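Local coordinates for protein glutaryl-CoA dehydrogenase (Mycobacterium smegmatis, PDB 3SF6) that is a flavoprotein of the acyl-CoA dehydrogenase family, a four-chain assembly that carries dihydroflavine-adenine dinucleotide, at residues P51-W56 against A103-I108; G116-Y121 against N259-G264; N184-D189 against V228-V233. All blocks are in the same frame, centred on the assembly; numbering follows the deposited sequence. Where two conformers were deposited one is given.

Contact 1 of 3, residues P51-W56 against A103-I108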
loop_
_atom_site.group_PDB
_atom_site.type_symbol
_atom_site.label_atom_id
_atom_site.label_comp_id
_atom_site.label_asym_id
_atom_site.label_seq_id
_atom_site.Cartn_x
_atom_site.Cartn_y
_atom_site.Cartn_z
ATOM N N PRO A 51 -27.555 11.678 -19.010
ATOM C CA PRO A 51 -27.390 12.448 -20.237
ATOM C C PRO A 51 -26.876 13.875 -20.045
ATOM O O PRO A 51 -26.347 14.459 -20.994
ATOM C CB PRO A 51 -28.811 12.502 -20.811
ATOM C CG PRO A 51 -29.477 11.329 -20.281
ATOM C CD PRO A 51 -28.930 11.166 -18.892
ATOM N N HIS A 52 -27.043 14.431 -18.839
ATOM C CA HIS A 52 -26.727 15.828 -18.564
ATOM C C HIS A 52 -25.480 16.015 -17.676
ATOM O O HIS A 52 -24.935 17.121 -17.577
ATOM C CB HIS A 52 -27.892 16.467 -17.788
ATOM C CG HIS A 52 -29.203 16.432 -18.498
ATOM N ND1 HIS A 52 -29.437 17.143 -19.654
ATOM C CD2 HIS A 52 -30.361 15.798 -18.199
ATOM C CE1 HIS A 52 -30.680 16.932 -20.051
ATOM N NE2 HIS A 52 -31.262 16.116 -19.187
ATOM N N ILE A 53 -25.039 14.955 -16.989
ATOM C CA ILE A 53 -24.132 15.163 -15.870
ATOM C C ILE A 53 -22.769 15.704 -16.287
ATOM O O ILE A 53 -22.192 16.484 -15.556
ATOM C CB ILE A 53 -23.979 13.849 -15.013
ATOM C CG1 ILE A 53 -23.230 14.105 -13.715
ATOM C CG2 ILE A 53 -23.359 12.742 -15.864
ATOM C CD1 ILE A 53 -23.920 15.129 -12.771
ATOM N N ALA A 54 -22.248 15.277 -17.435
ATOM C CA ALA A 54 -20.939 15.783 -17.872
ATOM C C ALA A 54 -21.010 17.313 -17.997
ATOM O O ALA A 54 -20.093 18.021 -17.539
ATOM C CB ALA A 54 -20.492 15.113 -19.202
ATOM N N SER A 55 -22.089 17.811 -18.599
ATOM C CA SER A 55 -22.287 19.262 -18.783
ATOM C C SER A 55 -22.493 19.993 -17.470
ATOM O O SER A 55 -21.901 21.043 -17.245
ATOM C CB SER A 55 -23.475 19.547 -19.700
ATOM O OG SER A 55 -23.152 19.189 -21.016
ATOM N N TRP A 56 -23.330 19.439 -16.576
ATOM C CA TRP A 56 -23.544 20.068 -15.276
ATOM C C TRP A 56 -22.222 20.161 -14.525
ATOM O O TRP A 56 -21.911 21.184 -13.918
ATOM C CB TRP A 56 -24.572 19.272 -14.435
ATOM C CG TRP A 56 -25.995 19.271 -14.952
ATOM C CD1 TRP A 56 -26.561 20.145 -15.822
ATOM C CD2 TRP A 56 -27.036 18.348 -14.579
ATOM N NE1 TRP A 56 -27.894 19.827 -16.024
ATOM C CE2 TRP A 56 -28.204 18.728 -15.275
ATOM C CE3 TRP A 56 -27.084 17.240 -13.735
ATOM C CZ2 TRP A 56 -29.403 18.037 -15.153
ATOM C CZ3 TRP A 56 -28.288 16.559 -13.614
ATOM C CH2 TRP A 56 -29.422 16.954 -14.322
ATOM N N ALA A 103 -23.648 6.210 -8.609
ATOM C CA ALA A 103 -23.151 5.710 -9.874
ATOM C C ALA A 103 -23.419 6.731 -10.987
ATOM O O ALA A 103 -22.640 6.863 -11.932
ATOM C CB ALA A 103 -23.754 4.314 -10.215
ATOM N N GLY A 104 -24.536 7.452 -10.870
ATOM C CA GLY A 104 -24.780 8.640 -11.669
ATOM C C GLY A 104 -23.747 9.712 -11.328
ATOM O O GLY A 104 -22.879 10.021 -12.160
ATOM N N ASP A 105 -23.826 10.256 -10.119
ATOM C CA ASP A 105 -22.863 11.268 -9.669
ATOM C C ASP A 105 -22.974 11.486 -8.157
ATOM O O ASP A 105 -24.094 11.644 -7.628
ATOM C CB ASP A 105 -23.142 12.607 -10.382
ATOM C CG ASP A 105 -22.097 13.653 -10.093
ATOM O OD1 ASP A 105 -21.041 13.642 -10.759
ATOM O OD2 ASP A 105 -22.344 14.469 -9.191
ATOM N N SER A 106 -21.845 11.593 -7.471
ATOM C CA SER A 106 -21.861 11.839 -6.025
ATOM C C SER A 106 -22.511 13.173 -5.646
ATOM O O SER A 106 -23.079 13.296 -4.556
ATOM C CB SER A 106 -20.451 11.888 -5.456
ATOM O OG SER A 106 -19.710 10.722 -5.664
ATOM N N GLY A 107 -22.375 14.183 -6.505
ATOM C CA GLY A 107 -23.024 15.474 -6.245
ATOM C C GLY A 107 -24.523 15.385 -6.180
ATOM O O GLY A 107 -25.183 16.002 -5.316
ATOM N N ILE A 108 -25.094 14.620 -7.094
ATOM C CA ILE A 108 -26.515 14.381 -7.126
ATOM C C ILE A 108 -26.941 13.589 -5.882
ATOM O O ILE A 108 -27.890 13.957 -5.205
ATOM C CB ILE A 108 -26.958 13.669 -8.433
ATOM C CG1 ILE A 108 -26.597 14.502 -9.702
ATOM C CG2 ILE A 108 -28.434 13.310 -8.369
ATOM C CD1 ILE A 108 -27.092 15.923 -9.767
#
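Ile53 lays its longer branch across the side chain of Asp105. CG1 stands anti to the backbone N (chi1 -170°), which carries CD1 outward to the carboxylate, and CD1 comes within 3.6 Å of Asp105 CG. CG1 itself is 3.7 Å from Asp105 CB, so the two isoleucine carbons lie at a slant over CB and CG of the aspartate, with its OD1 nearly as close. Beyond it, Ile53 CD1 also meets Ile108 CG1 at 4.1 Å. A little further along the same helix, the Trp56 ring reaches Ile108 by its six-membered part, with CZ3 4.1 Å from Ile108 CD1, the two side chains lying roughly at right angles. His52 CB packs over one face of that ring, toward its rim.

Asp105 is suited to its place because it is the N-cap of the helix that starts at Ser106. Its OD2 accepts from Gly107 N at 2.7 Å and from Ile108 N at 3.5 Å, both weak by their geometry. The other oxygen, OD1, forms a salt bridge with Arg370 and takes a hydrogen bond from Asn374, so the buried charge is answered on both oxygens while Ile53 shields it from one side. The positive end of the helix dipole and Arg370 would both be expected to favour the ionised acid.

The contact thus sets the start of helix 53-59 against the break between helices 91-104 and 106-126. Helix 368-380 supplies Arg370 and Asn374, and Ile49 of helix 32-49 touches both Trp56 and Ile108.

Contact 2 of 3, residues G116-Y121 against N259-G264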
loop_
_atom_site.group_PDB
_atom_site.type_symbol
_atom_site.label_atom_id
_atom_site.label_comp_id
_atom_site.label_asym_id
_atom_site.label_seq_id
_atom_site.Cartn_x
_atom_site.Cartn_y
_atom_site.Cartn_z
ATOM N N GLY A 116 -32.817 14.377 2.666
ATOM C CA GLY A 116 -33.534 13.361 3.410
ATOM C C GLY A 116 -32.884 13.005 4.731
ATOM O O GLY A 116 -33.489 13.131 5.778
ATOM N N SER A 117 -31.647 12.550 4.680
ATOM C CA SER A 117 -31.000 12.000 5.873
ATOM C C SER A 117 -30.428 13.035 6.845
ATOM O O SER A 117 -30.059 12.666 7.954
ATOM C CB SER A 117 -29.900 10.986 5.491
ATOM O OG SER A 117 -28.861 11.564 4.730
ATOM N N LEU A 118 -30.348 14.313 6.429
ATOM C CA LEU A 118 -29.884 15.388 7.278
ATOM C C LEU A 118 -31.022 16.340 7.630
ATOM O O LEU A 118 -31.451 16.365 8.792
ATOM C CB LEU A 118 -28.700 16.165 6.679
ATOM C CG LEU A 118 -27.400 15.350 6.575
ATOM C CD1 LEU A 118 -26.261 16.198 5.899
ATOM C CD2 LEU A 118 -26.973 14.754 7.908
ATOM N N ALA A 119 -31.499 17.114 6.660
ATOM C CA ALA A 119 -32.494 18.172 6.947
ATOM C C ALA A 119 -33.861 17.595 7.322
ATOM O O ALA A 119 -34.361 17.834 8.448
ATOM C CB ALA A 119 -32.610 19.174 5.788
ATOM N N MET A 120 -34.439 16.737 6.474
ATOM C CA MET A 120 -35.719 16.108 6.847
ATOM C C MET A 120 -35.606 15.240 8.105
ATOM O O MET A 120 -36.475 15.272 9.000
ATOM C CB MET A 120 -36.304 15.302 5.683
ATOM C CG MET A 120 -36.815 16.147 4.544
ATOM S SD MET A 120 -37.212 15.159 3.054
ATOM C CE MET A 120 -38.801 14.499 3.570
ATOM N N TYR A 121 -34.560 14.430 8.171
ATOM C CA TYR A 121 -34.351 13.566 9.332
ATOM C C TYR A 121 -34.329 14.380 10.627
ATOM O O TYR A 121 -34.944 13.989 11.622
ATOM C CB TYR A 121 -33.067 12.773 9.199
ATOM C CG TYR A 121 -32.850 11.844 10.387
ATOM C CD1 TYR A 121 -33.371 10.558 10.412
ATOM C CD2 TYR A 121 -32.121 12.265 11.470
ATOM C CE1 TYR A 121 -33.162 9.708 11.521
ATOM C CE2 TYR A 121 -31.922 11.438 12.577
ATOM C CZ TYR A 121 -32.444 10.186 12.594
ATOM O OH TYR A 121 -32.193 9.416 13.699
ATOM N N ASN A 259 -25.095 10.083 11.383
ATOM C CA ASN A 259 -25.052 8.623 11.282
ATOM C C ASN A 259 -26.075 8.091 10.301
ATOM O O ASN A 259 -25.828 7.108 9.613
ATOM C CB ASN A 259 -25.070 8.023 12.665
ATOM C CG ASN A 259 -23.652 8.158 13.362
ATOM O OD1 ASN A 259 -22.633 7.716 12.795
ATOM N ND2 ASN A 259 -23.606 8.738 14.553
ATOM N N GLU A 260 -27.205 8.758 10.165
ATOM C CA GLU A 260 -28.146 8.388 9.100
ATOM C C GLU A 260 -27.580 8.650 7.718
ATOM O O GLU A 260 -27.620 7.773 6.827
ATOM C CB GLU A 260 -29.446 9.144 9.259
ATOM C CG GLU A 260 -30.161 8.806 10.516
ATOM C CD GLU A 260 -30.526 7.333 10.608
ATOM O OE1 GLU A 260 -31.031 6.801 9.598
ATOM O OE2 GLU A 260 -30.317 6.728 11.698
ATOM N N ALA A 261 -27.019 9.831 7.519
ATOM C CA ALA A 261 -26.423 10.169 6.228
ATOM C C ALA A 261 -25.226 9.293 5.853
ATOM O O ALA A 261 -25.083 8.838 4.698
ATOM C CB ALA A 261 -26.049 11.624 6.186
ATOM N N ARG A 262 -24.360 9.032 6.838
ATOM C CA ARG A 262 -23.195 8.158 6.650
ATOM C C ARG A 262 -23.566 6.816 6.121
ATOM O O ARG A 262 -22.888 6.262 5.251
ATOM C CB ARG A 262 -22.403 8.027 7.959
ATOM C CG ARG A 262 -21.712 9.333 8.361
ATOM C CD ARG A 262 -21.274 9.300 9.824
ATOM N NE ARG A 262 -20.451 10.440 10.193
ATOM C CZ ARG A 262 -20.136 10.773 11.444
ATOM N NH1 ARG A 262 -20.537 10.012 12.464
ATOM N NH2 ARG A 262 -19.401 11.857 11.664
ATOM N N PHE A 263 -24.663 6.250 6.639
ATOM C CA PHE A 263 -25.156 4.958 6.150
ATOM C C PHE A 263 -25.433 4.966 4.661
ATOM O O PHE A 263 -25.056 4.047 3.922
ATOM C CB PHE A 263 -26.401 4.503 6.937
ATOM C CG PHE A 263 -26.995 3.257 6.383
ATOM C CD1 PHE A 263 -26.434 2.043 6.675
ATOM C CD2 PHE A 263 -28.047 3.309 5.499
ATOM C CE1 PHE A 263 -26.929 0.850 6.076
ATOM C CE2 PHE A 263 -28.521 2.171 4.883
ATOM C CZ PHE A 263 -27.994 0.942 5.187
ATOM N N GLY A 264 -26.076 6.029 4.183
ATOM C CA GLY A 264 -26.354 6.120 2.763
ATOM C C GLY A 264 -25.039 6.201 1.968
ATOM O O GLY A 264 -24.937 5.598 0.907
HETATM O O HOH W 1 -27.044 9.465 2.640
#
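With CG anti to the backbone N (chi1 -179°), Tyr121 extends its ring toward helix 252-286, where Glu260, bent at chi2 in one of its two conformers, folds its CG over one face of that ring. The result is a CH-pi contact: Glu260 CG lies 3.5 Å from the centroid of the Tyr121 ring and 19° off the normal. The carboxylate plane runs nearly parallel to the ring.

One turn earlier, Ser117 meets Ala261, its OG, in one of two conformers, 3.2 Å from Ala261 CB. Such small side chains let the two helices, nearly antiparallel (153°), approach to 8.3 Å between the axes of these short segments. Leu118 adds its CD2, 3.7 Å from Ala261 CB. A water donates to Ala261 O at 2.9 Å, and Ser117 OG is hydrogen-bonded to Ser113 O. The pair joins the N-terminal to the C-terminal helical domain, with Leu118 beside bound dihydroflavine-adenine dinucleotide.

The polar ends turn to other partners: Tyr121 OH bonds to Arg256, and Glu260 OE1 forms a salt bridge with Lys325. Across the interface Glu260 works chiefly through its methylene carbon, and the charge held by Lys325 probably helps fix that carbon over the ring.

Contact 3 of 3, residues N184-D189 against V228-V233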
loop_
_atom_site.group_PDB
_atom_site.type_symbol
_atom_site.label_atom_id
_atom_site.label_comp_id
_atom_site.label_asym_id
_atom_site.label_seq_id
_atom_site.Cartn_x
_atom_site.Cartn_y
_atom_site.Cartn_z
ATOM N N ASN A 184 -26.449 22.432 -0.803
ATOM C CA ASN A 184 -27.755 23.012 -1.097
ATOM C C ASN A 184 -27.980 24.410 -0.501
ATOM O O ASN A 184 -29.062 24.970 -0.657
ATOM C CB ASN A 184 -28.943 22.149 -0.642
ATOM C CG ASN A 184 -28.998 20.746 -1.237
ATOM O OD1 ASN A 184 -28.334 20.420 -2.189
ATOM N ND2 ASN A 184 -29.844 19.891 -0.624
ATOM N N GLY A 185 -26.992 25.009 0.169
ATOM C CA GLY A 185 -27.291 26.219 0.931
ATOM C C GLY A 185 -27.905 27.358 0.135
ATOM O O GLY A 185 -28.877 27.963 0.590
ATOM N N SER A 186 -27.379 27.627 -1.060
ATOM C CA SER A 186 -27.826 28.765 -1.888
ATOM C C SER A 186 -29.177 28.578 -2.559
ATOM O O SER A 186 -29.770 29.567 -3.019
ATOM C CB SER A 186 -26.816 29.066 -2.985
ATOM O OG SER A 186 -25.598 29.459 -2.406
ATOM N N VAL A 187 -29.645 27.327 -2.619
ATOM C CA VAL A 187 -30.942 27.022 -3.206
ATOM C C VAL A 187 -31.958 26.561 -2.130
ATOM O O VAL A 187 -33.091 26.204 -2.487
ATOM C CB VAL A 187 -30.883 25.980 -4.325
ATOM C CG1 VAL A 187 -30.039 26.505 -5.541
ATOM C CG2 VAL A 187 -30.338 24.656 -3.856
ATOM N N ALA A 188 -31.583 26.630 -0.849
ATOM C CA ALA A 188 -32.426 26.102 0.223
ATOM C C ALA A 188 -33.511 27.092 0.605
ATOM O O ALA A 188 -33.255 28.310 0.708
ATOM C CB ALA A 188 -31.594 25.771 1.461
ATOM N N ASP A 189 -34.712 26.562 0.831
ATOM C CA ASP A 189 -35.812 27.300 1.493
ATOM C C ASP A 189 -35.744 27.318 3.031
ATOM O O ASP A 189 -36.260 28.225 3.698
ATOM C CB ASP A 189 -37.129 26.653 1.060
ATOM C CG ASP A 189 -37.308 26.696 -0.441
ATOM O OD1 ASP A 189 -37.574 27.805 -0.971
ATOM O OD2 ASP A 189 -37.130 25.638 -1.125
ATOM N N VAL A 228 -24.530 22.230 -5.233
ATOM C CA VAL A 228 -24.421 23.584 -4.755
ATOM C C VAL A 228 -23.797 23.513 -3.372
ATOM O O VAL A 228 -24.290 22.761 -2.559
ATOM C CB VAL A 228 -25.821 24.190 -4.620
ATOM C CG1 VAL A 228 -25.804 25.578 -3.870
ATOM C CG2 VAL A 228 -26.470 24.336 -5.987
ATOM N N THR A 229 -22.720 24.254 -3.124
ATOM C CA THR A 229 -22.048 24.252 -1.820
ATOM C C THR A 229 -21.895 25.704 -1.422
ATOM O O THR A 229 -21.437 26.515 -2.249
ATOM C CB THR A 229 -20.650 23.623 -1.897
ATOM O OG1 THR A 229 -20.674 22.405 -2.660
ATOM C CG2 THR A 229 -20.144 23.300 -0.482
ATOM N N SER A 230 -22.238 26.058 -0.170
ATOM C CA SER A 230 -22.407 27.456 0.207
ATOM C C SER A 230 -21.828 27.827 1.558
ATOM O O SER A 230 -21.631 26.986 2.432
ATOM C CB SER A 230 -23.898 27.778 0.257
ATOM O OG SER A 230 -24.499 27.445 -0.975
ATOM N N GLU A 231 -21.586 29.122 1.711
ATOM C CA GLU A 231 -21.406 29.764 3.004
ATOM C C GLU A 231 -22.780 30.267 3.483
ATOM O O GLU A 231 -23.504 30.880 2.688
ATOM C CB GLU A 231 -20.475 30.951 2.821
ATOM C CG GLU A 231 -20.215 31.777 4.050
ATOM C CD GLU A 231 -19.457 33.059 3.746
ATOM O OE1 GLU A 231 -19.757 33.774 2.753
ATOM O OE2 GLU A 231 -18.561 33.351 4.542
ATOM N N LEU A 232 -23.143 30.034 4.747
ATOM C CA LEU A 232 -24.345 30.639 5.337
ATOM C C LEU A 232 -23.916 31.667 6.334
ATOM O O LEU A 232 -23.161 31.351 7.258
ATOM C CB LEU A 232 -25.223 29.615 6.036
ATOM C CG LEU A 232 -25.626 28.383 5.208
ATOM C CD1 LEU A 232 -26.522 27.467 6.101
ATOM C CD2 LEU A 232 -26.289 28.728 3.862
ATOM N N VAL A 233 -24.383 32.903 6.168
ATOM C CA VAL A 233 -24.071 33.956 7.140
ATOM C C VAL A 233 -25.345 34.251 7.904
ATOM O O VAL A 233 -26.330 34.659 7.311
ATOM C CB VAL A 233 -23.596 35.191 6.432
ATOM C CG1 VAL A 233 -23.265 36.346 7.418
ATOM C CG2 VAL A 233 -22.340 34.861 5.542
HETATM O O HOH W 2 -26.644 20.384 -4.492
#
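The loop that leaves strand 172-183 of the beta-rich middle domain turns back here against the beginning of its antiparallel neighbour, strand 229-240. Where they part, Asn184 N donates to Val228 O at 2.8 Å. A water ties the same two residues a second time, donating to Asn184 OD1 and accepting from Val228 N, both at 2.9 Å. Asn184 ND2 bonds to Gly146 O, so both polar atoms of the amide are engaged.

Next come the two serines. Ser186 OG and Ser230 OG share a hydrogen bond of 2.7 Å, each hydroxyl standing beside its own backbone N (chi1 -63° and -55°), a torsion that brings each OG to the other, and Ser186 OG is further bonded to Thr217 OG1. Small hydroxyl side chains suit this spot, since the loop lies close over the strand. Gly185 suits it for the same reason: a CB there would run into Ser230 CB, while its bare CA sits 4.0 Å from Leu232 CD2.

Val228 packs on the turn with its two methyls, CG1 against Ser186 CB at 3.7 Å and CG2 against Val187 CG1 at 4.2 Å. Within the loop, Val187 N returns to Asn184 O at 3.1 Å, which keeps the turn compact as the chain heads for strand 190-197.

Strand pairing goes on next to this point, through backbone bonds between Ser230 and Ile182. A chain that passes from one sheet to the other in this way is in keeping with the beta domain of acyl-CoA dehydrogenases, which lies between the two helical regions.

How the contacts relate
Contacts 1 and 2 lie at different points of helix 106-126: contact 1 at its capped start, contact 2 further along, where it meets helix 252-286. Their centres are about 21 Å apart. Contact 3 belongs to the beta domain inserted in sequence between the two helices of contact 2; their centres are about 17 Å apart, nearest atoms about 7 Å. Contacts 1 and 3 have nearest atoms about 6 Å and centres about 19 Å apart, and none of the three touches another. By side chain, contact 2 lies nearest to bound dihydroflavine-adenine dinucleotide, Leu118 about 5 Å from it; Asn184 of contact 3 is about 7 Å away and Asp105 of contact 1 about 11 Å.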